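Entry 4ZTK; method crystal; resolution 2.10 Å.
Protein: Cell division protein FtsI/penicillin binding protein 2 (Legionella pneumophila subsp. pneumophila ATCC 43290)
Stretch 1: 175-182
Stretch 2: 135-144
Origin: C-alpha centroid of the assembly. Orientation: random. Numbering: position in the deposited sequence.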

# COMPACT_ATOMS: atom_id res chain seq x y z
N GLN A 175 -7.64 -13.98 14.49
CA GLN A 175 -7.03 -12.65 14.44
C GLN A 175 -5.84 -12.59 13.49
O GLN A 175 -5.60 -11.55 12.88
CB GLN A 175 -6.66 -12.18 15.84
CG GLN A 175 -7.88 -11.98 16.72
CD GLN A 175 -7.54 -11.42 18.08
OE1 GLN A 175 -7.53 -10.20 18.28
NE2 GLN A 175 -7.27 -12.31 19.04
N LEU A 176 -5.11 -13.69 13.35
CA LEU A 176 -4.05 -13.76 12.34
C LEU A 176 -4.66 -13.76 10.94
O LEU A 176 -4.07 -13.26 9.99
CB LEU A 176 -3.17 -15.00 12.56
CG LEU A 176 -2.24 -14.92 13.77
CD1 LEU A 176 -1.50 -16.23 13.97
CD2 LEU A 176 -1.26 -13.77 13.63
N ALA A 177 -5.85 -14.34 10.81
CA ALA A 177 -6.57 -14.33 9.54
C ALA A 177 -6.96 -12.90 9.19
O ALA A 177 -6.81 -12.47 8.05
CB ALA A 177 -7.81 -15.22 9.62
N MSE A 178 -7.46 -12.17 10.18
CA MSE A 178 -7.84 -10.78 9.99
C MSE A 178 -6.63 -9.92 9.65
O MSE A 178 -6.71 -9.02 8.82
CB MSE A 178 -8.53 -10.23 11.23
CG MSE A 178 -9.87 -10.89 11.55
SE MSE A 178 -10.65 -10.22 13.20
CE MSE A 178 -11.14 -8.42 12.61
N ALA A 179 -5.51 -10.22 10.30
CA ALA A 179 -4.25 -9.52 10.03
C ALA A 179 -3.84 -9.68 8.57
O ALA A 179 -3.45 -8.71 7.92
CB ALA A 179 -3.16 -10.03 10.94
N ALA A 180 -3.92 -10.91 8.06
CA ALA A 180 -3.50 -11.20 6.70
C ALA A 180 -4.39 -10.49 5.68
O ALA A 180 -3.96 -10.19 4.57
CB ALA A 180 -3.49 -12.70 6.45
N LEU A 181 -5.63 -10.23 6.08
CA LEU A 181 -6.56 -9.51 5.22
C LEU A 181 -6.47 -8.00 5.43
O LEU A 181 -7.09 -7.23 4.71
CB LEU A 181 -7.99 -9.98 5.48
CG LEU A 181 -8.18 -11.45 5.13
CD1 LEU A 181 -9.61 -11.86 5.38
CD2 LEU A 181 -7.80 -11.70 3.69
N GLY A 182 -5.69 -7.58 6.42
CA GLY A 182 -5.55 -6.18 6.74
C GLY A 182 -6.86 -5.63 7.26
O GLY A 182 -7.18 -4.46 7.07
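Stretch 2, residues 135-144: INVCLIRVSQ

Two helices can approach closely when small side chains line one of them at the crossing, and the pair formed here by residues 175-182 and 135-144 is a compact example. Stretch 2 is helical from Asn136 through Gln144 and continues beyond, with Ile135 at the N-cap position; its regular i to i+4 bonds include Ile140 N to Asn136 O at 2.9 Å and Gln144 N to Ile140 O at 2.8 Å. Stretch 1 is the last part of a helix that begins earlier in the chain. It closes in a Schellman motif at Gly182, whose positive phi of 66° is a conformation that favours glycine and whose N bonds back to Ala179 O at 2.9 Å.

The N-to-C directions of the two helices make an angle of 128°, so they run in broadly opposed senses but cross obliquely, and their axes come within 8.1 Å. The register follows from this: Leu176 CA lies 5.5 Å from Gln144 CA, Ala177 CA only 4.9 Å from Ile140 CA, and Leu181 CA 6.8 Å from Asn136 CA. As stretch 1 advances, its partners in stretch 2 recede toward the N-terminus. Together the two surfaces bury 414 Å².

The close approach rests on alanine. Ala180 directs its CA-to-CB bond toward stretch 2, and its methyl reaches the backbone itself: Ala180 CB is 3.6 Å from both Leu139 O and Ile140 CA, and 3.9 Å from Ser143 CB. One turn earlier, Ala177 points sideways yet still packs its CB 3.6 Å from Ile140 CG2. Ile140 is thus gripped at several points, since its CG1 lies 3.9 Å from Ala180 CB and its CD1 4.0 Å from Leu181 CG. The extended m, t rotamer of Ile140 carries CD1 to this last contact.

A single hydrogen bond joins the helices. Ser143, with chi1 in the t well and its CB directed toward stretch 1, donates from OG to Leu176 O at 3.0 Å. That carbonyl also accepts the helical bond from Ala180 N, again at 3.0 Å, so the serine adds a second donor to an oxygen already engaged within its own helix. A buried hydroxyl finds a polar partner in this way without either helix having to unwind.

The ends of the contact are filled by longer side chains. Leu176, in the m, t rotamer and pointing toward stretch 2, brings CD1 to 3.8 Å from Gln144 CA, while Gln144 NE2 comes to 3.9 Å from Ala177 CB. At the far end, Leu181 starts sideways but its end comes nearer, placing CD2 3.5 Å from Asn136 CG. Gln175 and Met178, the latter present as selenomethionine, point away, as do Val137 and Arg141 on the partner helix. The principle is clear in outline: small residues bring the backbones together where the helices cross, and larger ones fill the space as they diverge.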

# COMPACT_ATOMS: atom_id res chain seq x y z
N ILE A 135 -3.90 -13.86 -3.25
CA ILE A 135 -4.72 -14.99 -2.82
C ILE A 135 -4.89 -15.02 -1.30
O ILE A 135 -3.95 -15.33 -0.57
CB ILE A 135 -4.13 -16.31 -3.32
CG1 ILE A 135 -3.92 -16.25 -4.84
CG2 ILE A 135 -5.03 -17.49 -2.94
CD1 ILE A 135 -3.52 -17.56 -5.46
N ASN A 136 -6.10 -14.68 -0.85
CA ASN A 136 -6.38 -14.52 0.57
C ASN A 136 -6.11 -15.76 1.42
O ASN A 136 -5.43 -15.68 2.44
CB ASN A 136 -7.83 -14.06 0.78
CG ASN A 136 -8.06 -12.62 0.33
OD1 ASN A 136 -7.12 -11.84 0.20
ND2 ASN A 136 -9.32 -12.27 0.11
N VAL A 137 -6.65 -16.90 1.01
CA VAL A 137 -6.53 -18.13 1.80
C VAL A 137 -5.06 -18.49 2.04
O VAL A 137 -4.70 -18.91 3.13
CB VAL A 137 -7.31 -19.31 1.17
CG1 VAL A 137 -6.98 -20.62 1.87
CG2 VAL A 137 -8.80 -19.04 1.23
N CYS A 138 -4.22 -18.28 1.03
CA CYS A 138 -2.80 -18.59 1.16
C CYS A 138 -2.08 -17.68 2.15
O CYS A 138 -1.34 -18.16 3.01
CB CYS A 138 -2.09 -18.57 -0.19
SG CYS A 138 -2.61 -19.89 -1.32
N LEU A 139 -2.29 -16.37 2.03
CA LEU A 139 -1.65 -15.43 2.95
C LEU A 139 -2.15 -15.63 4.38
O LEU A 139 -1.39 -15.47 5.34
CB LEU A 139 -1.85 -13.98 2.51
CG LEU A 139 -0.72 -13.39 1.67
CD1 LEU A 139 0.58 -13.36 2.46
CD2 LEU A 139 -0.54 -14.17 0.38
N ILE A 140 -3.42 -15.98 4.52
CA ILE A 140 -3.97 -16.26 5.84
C ILE A 140 -3.26 -17.46 6.46
O ILE A 140 -2.86 -17.42 7.63
CB ILE A 140 -5.48 -16.53 5.80
CG1 ILE A 140 -6.24 -15.23 5.52
CG2 ILE A 140 -5.92 -17.09 7.13
CD1 ILE A 140 -7.75 -15.44 5.30
N ARG A 141 -3.10 -18.51 5.67
CA ARG A 141 -2.40 -19.70 6.12
C ARG A 141 -0.96 -19.35 6.51
O ARG A 141 -0.46 -19.79 7.54
CB ARG A 141 -2.42 -20.79 5.05
CG ARG A 141 -1.65 -22.05 5.42
CD ARG A 141 -2.07 -23.24 4.56
NE ARG A 141 -1.99 -22.95 3.13
CZ ARG A 141 -2.14 -23.87 2.18
NH1 ARG A 141 -2.06 -23.52 0.90
NH2 ARG A 141 -2.35 -25.13 2.50
N VAL A 142 -0.31 -18.54 5.69
CA VAL A 142 1.04 -18.08 5.99
C VAL A 142 1.09 -17.36 7.34
O VAL A 142 1.94 -17.65 8.18
CB VAL A 142 1.56 -17.15 4.87
CG1 VAL A 142 2.77 -16.36 5.34
CG2 VAL A 142 1.90 -17.97 3.63
N SER A 143 0.14 -16.46 7.56
CA SER A 143 0.04 -15.73 8.81
C SER A 143 -0.20 -16.65 10.01
O SER A 143 0.46 -16.52 11.05
CB SER A 143 -1.08 -14.68 8.73
OG SER A 143 -1.16 -13.93 9.93
N GLN A 144 -1.14 -17.58 9.87
CA GLN A 144 -1.48 -18.48 10.96
C GLN A 144 -0.34 -19.42 11.31
O GLN A 144 -0.12 -19.74 12.48
CB GLN A 144 -2.75 -19.27 10.65
CG GLN A 144 -3.99 -18.39 10.60
CD GLN A 144 -5.21 -19.14 10.13
OE1 GLN A 144 -5.12 -20.11 9.38
NE2 GLN A 144 -6.38 -18.70 10.58